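Local atomic coordinates of iminosuccinate reductase (Paracoccus denitrificans, PDB entry 6RQA), a protein that catalyses the NADH-dependent reduction of iminosuccinate to L-aspartate, regenerating the amino donor of the beta-hydroxyaspartate cycle during glyoxylate assimilation. Residues S139-A144 and A168-F173. Numbering follows the deposited sequence.
Sequences SIKYLA and ANVHRF
Val170 meets Lys141 and Ile140 through its two methyl groups, one for each residue. CG2 of Val170 lies 3.6 Å from CB of Lys141, at the root of the lysine chain. CG1 of Val170 faces the branch methyl of Ile140, 4.2 Å from its CG2. That same Ile140 CG2 also reaches CB of His171, at 4.1 Å. In Ile140 chi1 is -67°, which sets CG1 beside the backbone N and CG2 anti to it, turned to Val170 and His171. The side chains of Ile140 and His171 cross at about a right angle.

No hydrogen bond joins the two segments; the contact is apolar and small. The extended Lys141 chain leads away to a salt bridge between NZ and Glu44. NE2 of His171, the first residue past its helix, is hydrogen-bonded to Ala148 O. CD2 of His171 lies over the centre of the Phe173 ring, 3.3 Å above its plane.

The contact joins the C-terminal ends of helices 125-143 and 158-170. Helix 158-170 connects parallel strands 150-154 and 175-179, a beta-alpha-beta unit of the Rossmann-type NAD-binding domain. Ile140, Ala144 and Phe173 all touch Val214 on strand 214-217, and Ile140 also touches His236 on strand 235-239.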
ATOM      1  N   SER A 139      -8.782  26.194   0.879  1.00 34.68           N
ATOM      2  CA  SER A 139     -10.036  26.521   0.209  1.00 34.69           C
ATOM      3  C   SER A 139     -10.622  27.826   0.727  1.00 44.45           C
ATOM      4  O   SER A 139     -11.245  28.571  -0.036  1.00 46.21           O
ATOM      5  CB  SER A 139     -11.043  25.385   0.386  1.00 41.12           C
ATOM      6  OG  SER A 139     -11.510  25.325   1.721  1.00 45.33           O
ATOM      7  N   ILE A 140     -10.434  28.120   2.016  1.00 41.80           N
ATOM      8  CA  ILE A 140     -10.912  29.385   2.566  1.00 35.19           C
ATOM      9  C   ILE A 140     -10.163  30.552   1.935  1.00 40.77           C
ATOM     10  O   ILE A 140     -10.768  31.530   1.484  1.00 42.46           O
ATOM     11  CB  ILE A 140     -10.778  29.390   4.100  1.00 42.86           C
ATOM     12  CG1 ILE A 140     -11.740  28.378   4.724  1.00 42.50           C
ATOM     13  CG2 ILE A 140     -11.032  30.782   4.658  1.00 39.95           C
ATOM     14  CD1 ILE A 140     -11.642  28.299   6.230  1.00 47.88           C
ATOM     15  N   LYS A 141      -8.832  30.458   1.881  1.00 36.89           N
ATOM     16  CA  LYS A 141      -8.033  31.552   1.338  1.00 44.56           C
ATOM     17  C   LYS A 141      -8.404  31.873  -0.106  1.00 46.58           C
ATOM     18  O   LYS A 141      -8.344  33.038  -0.515  1.00 44.16           O
ATOM     19  CB  LYS A 141      -6.546  31.212   1.438  1.00 43.48           C
ATOM     20  CG  LYS A 141      -5.620  32.292   0.900  1.00 44.17           C
ATOM     21  CD  LYS A 141      -4.177  31.818   0.879  1.00 55.53           C
ATOM     22  CE  LYS A 141      -3.264  32.848   0.233  1.00 50.15           C
ATOM     23  NZ  LYS A 141      -1.853  32.374   0.173  1.00 47.71           N
ATOM     24  N   TYR A 142      -8.806  30.867  -0.885  1.00 47.81           N
ATOM     25  CA  TYR A 142      -9.045  31.054  -2.309  1.00 48.33           C
ATOM     26  C   TYR A 142     -10.517  31.079  -2.703  1.00 51.25           C
ATOM     27  O   TYR A 142     -10.819  31.409  -3.855  1.00 65.57           O
ATOM     28  CB  TYR A 142      -8.329  29.957  -3.115  1.00 44.83           C
ATOM     29  CG  TYR A 142      -6.822  30.102  -3.144  1.00 37.62           C
ATOM     30  CD1 TYR A 142      -6.204  30.942  -4.063  1.00 37.86           C
ATOM     31  CD2 TYR A 142      -6.018  29.398  -2.258  1.00 40.36           C
ATOM     32  CE1 TYR A 142      -4.828  31.081  -4.095  1.00 32.50           C
ATOM     33  CE2 TYR A 142      -4.639  29.530  -2.281  1.00 30.76           C
ATOM     34  CZ  TYR A 142      -4.051  30.371  -3.202  1.00 42.85           C
ATOM     35  OH  TYR A 142      -2.681  30.506  -3.231  1.00 43.37           O
ATOM     36  N   LEU A 143     -11.441  30.749  -1.795  1.00 42.05           N
ATOM     37  CA  LEU A 143     -12.854  30.681  -2.152  1.00 45.32           C
ATOM     38  C   LEU A 143     -13.796  31.398  -1.192  1.00 42.58           C
ATOM     39  O   LEU A 143     -14.975  31.552  -1.529  1.00 41.16           O
ATOM     40  CB  LEU A 143     -13.307  29.218  -2.273  1.00 42.92           C
ATOM     41  CG  LEU A 143     -12.550  28.329  -3.262  1.00 51.22           C
ATOM     42  CD1 LEU A 143     -12.989  26.882  -3.120  1.00 44.43           C
ATOM     43  CD2 LEU A 143     -12.751  28.816  -4.690  1.00 53.58           C
ATOM     44  N   ALA A 144     -13.331  31.837  -0.025  1.00 38.38           N
ATOM     45  CA  ALA A 144     -14.226  32.464   0.935  1.00 53.92           C
ATOM     46  C   ALA A 144     -14.751  33.795   0.400  1.00 58.01           C
ATOM     47  O   ALA A 144     -14.060  34.489  -0.353  1.00 46.31           O
ATOM     48  CB  ALA A 144     -13.518  32.691   2.267  1.00 57.17           C
ATOM     49  N   ALA A 168      -8.757  30.268  11.473  1.00 46.31           N
ATOM     50  CA  ALA A 168      -8.466  31.564  12.073  1.00 45.24           C
ATOM     51  C   ALA A 168      -7.063  32.053  11.741  1.00 44.83           C
ATOM     52  O   ALA A 168      -6.798  33.255  11.851  1.00 52.13           O
ATOM     53  CB  ALA A 168      -8.645  31.494  13.589  1.00 42.99           C
ATOM     54  N   ASN A 169      -6.162  31.154  11.340  1.00 47.09           N
ATOM     55  CA  ASN A 169      -4.800  31.555  11.013  1.00 53.56           C
ATOM     56  C   ASN A 169      -4.694  32.130   9.606  1.00 47.17           C
ATOM     57  O   ASN A 169      -3.837  32.986   9.355  1.00 44.74           O
ATOM     58  CB  ASN A 169      -3.853  30.363  11.168  1.00 65.68           C
ATOM     59  CG  ASN A 169      -2.416  30.706  10.815  1.00 77.72           C
ATOM     60  OD1 ASN A 169      -1.960  30.448   9.700  1.00 70.72           O
ATOM     61  ND2 ASN A 169      -1.695  31.288  11.767  1.00 81.88           N
ATOM     62  N   VAL A 170      -5.551  31.691   8.687  1.00 44.59           N
ATOM     63  CA  VAL A 170      -5.468  32.112   7.292  1.00 50.44           C
ATOM     64  C   VAL A 170      -6.411  33.286   7.048  1.00 52.68           C
ATOM     65  O   VAL A 170      -6.175  34.112   6.158  1.00 44.86           O
ATOM     66  CB  VAL A 170      -5.774  30.936   6.343  1.00 36.11           C
ATOM     67  CG1 VAL A 170      -7.226  30.494   6.472  1.00 43.97           C
ATOM     68  CG2 VAL A 170      -5.438  31.301   4.907  1.00 40.57           C
ATOM     69  N   HIS A 171      -7.475  33.379   7.842  1.00 50.27           N
ATOM     70  CA  HIS A 171      -8.474  34.424   7.677  1.00 42.54           C
ATOM     71  C   HIS A 171      -8.840  34.991   9.039  1.00 50.05           C
ATOM     72  O   HIS A 171      -8.937  34.250  10.022  1.00 50.39           O
ATOM     73  CB  HIS A 171      -9.728  33.890   6.973  1.00 32.83           C
ATOM     74  CG  HIS A 171     -10.758  34.940   6.693  1.00 49.23           C
ATOM     75  ND1 HIS A 171     -10.694  35.770   5.594  1.00 54.06           N
ATOM     76  CD2 HIS A 171     -11.875  35.297   7.370  1.00 50.71           C
ATOM     77  CE1 HIS A 171     -11.729  36.591   5.605  1.00 54.38           C
ATOM     78  NE2 HIS A 171     -12.461  36.324   6.672  1.00 52.42           N
ATOM     79  N   ARG A 172      -9.044  36.304   9.090  1.00 52.16           N
ATOM     80  CA  ARG A 172      -9.369  36.994  10.333  1.00 58.50           C
ATOM     81  C   ARG A 172     -10.885  37.051  10.480  1.00 54.30           C
ATOM     82  O   ARG A 172     -11.562  37.776   9.744  1.00 51.78           O
ATOM     83  CB  ARG A 172      -8.754  38.391  10.346  1.00 61.70           C
ATOM     84  CG  ARG A 172      -8.831  39.100  11.689  1.00 78.53           C
ATOM     85  CD  ARG A 172      -9.934  40.145  11.710  1.00 93.61           C
ATOM     86  NE  ARG A 172      -9.951  40.893  12.964  1.00103.93           N
ATOM     87  CZ  ARG A 172     -10.753  41.925  13.207  1.00103.60           C
ATOM     88  NH1 ARG A 172     -10.700  42.547  14.377  1.00100.52           N
ATOM     89  NH2 ARG A 172     -11.605  42.337  12.278  1.00100.53           N
ATOM     90  N   PHE A 173     -11.417  36.281  11.423  1.00 46.30           N
ATOM     91  CA  PHE A 173     -12.845  36.250  11.698  1.00 45.41           C
ATOM     92  C   PHE A 173     -13.170  37.112  12.912  1.00 47.80           C
ATOM     93  O   PHE A 173     -12.296  37.474  13.704  1.00 47.19           O
ATOM     94  CB  PHE A 173     -13.326  34.815  11.936  1.00 35.13           C
ATOM     95  CG  PHE A 173     -13.308  33.951  10.705  1.00 32.31           C
ATOM     96  CD1 PHE A 173     -14.392  33.926   9.844  1.00 39.19           C
ATOM     97  CD2 PHE A 173     -12.210  33.158  10.415  1.00 35.73           C
ATOM     98  CE1 PHE A 173     -14.381  33.129   8.713  1.00 32.71           C
ATOM     99  CE2 PHE A 173     -12.193  32.359   9.286  1.00 38.61           C
ATOM    100  CZ  PHE A 173     -13.280  32.346   8.434  1.00 35.34           C
TER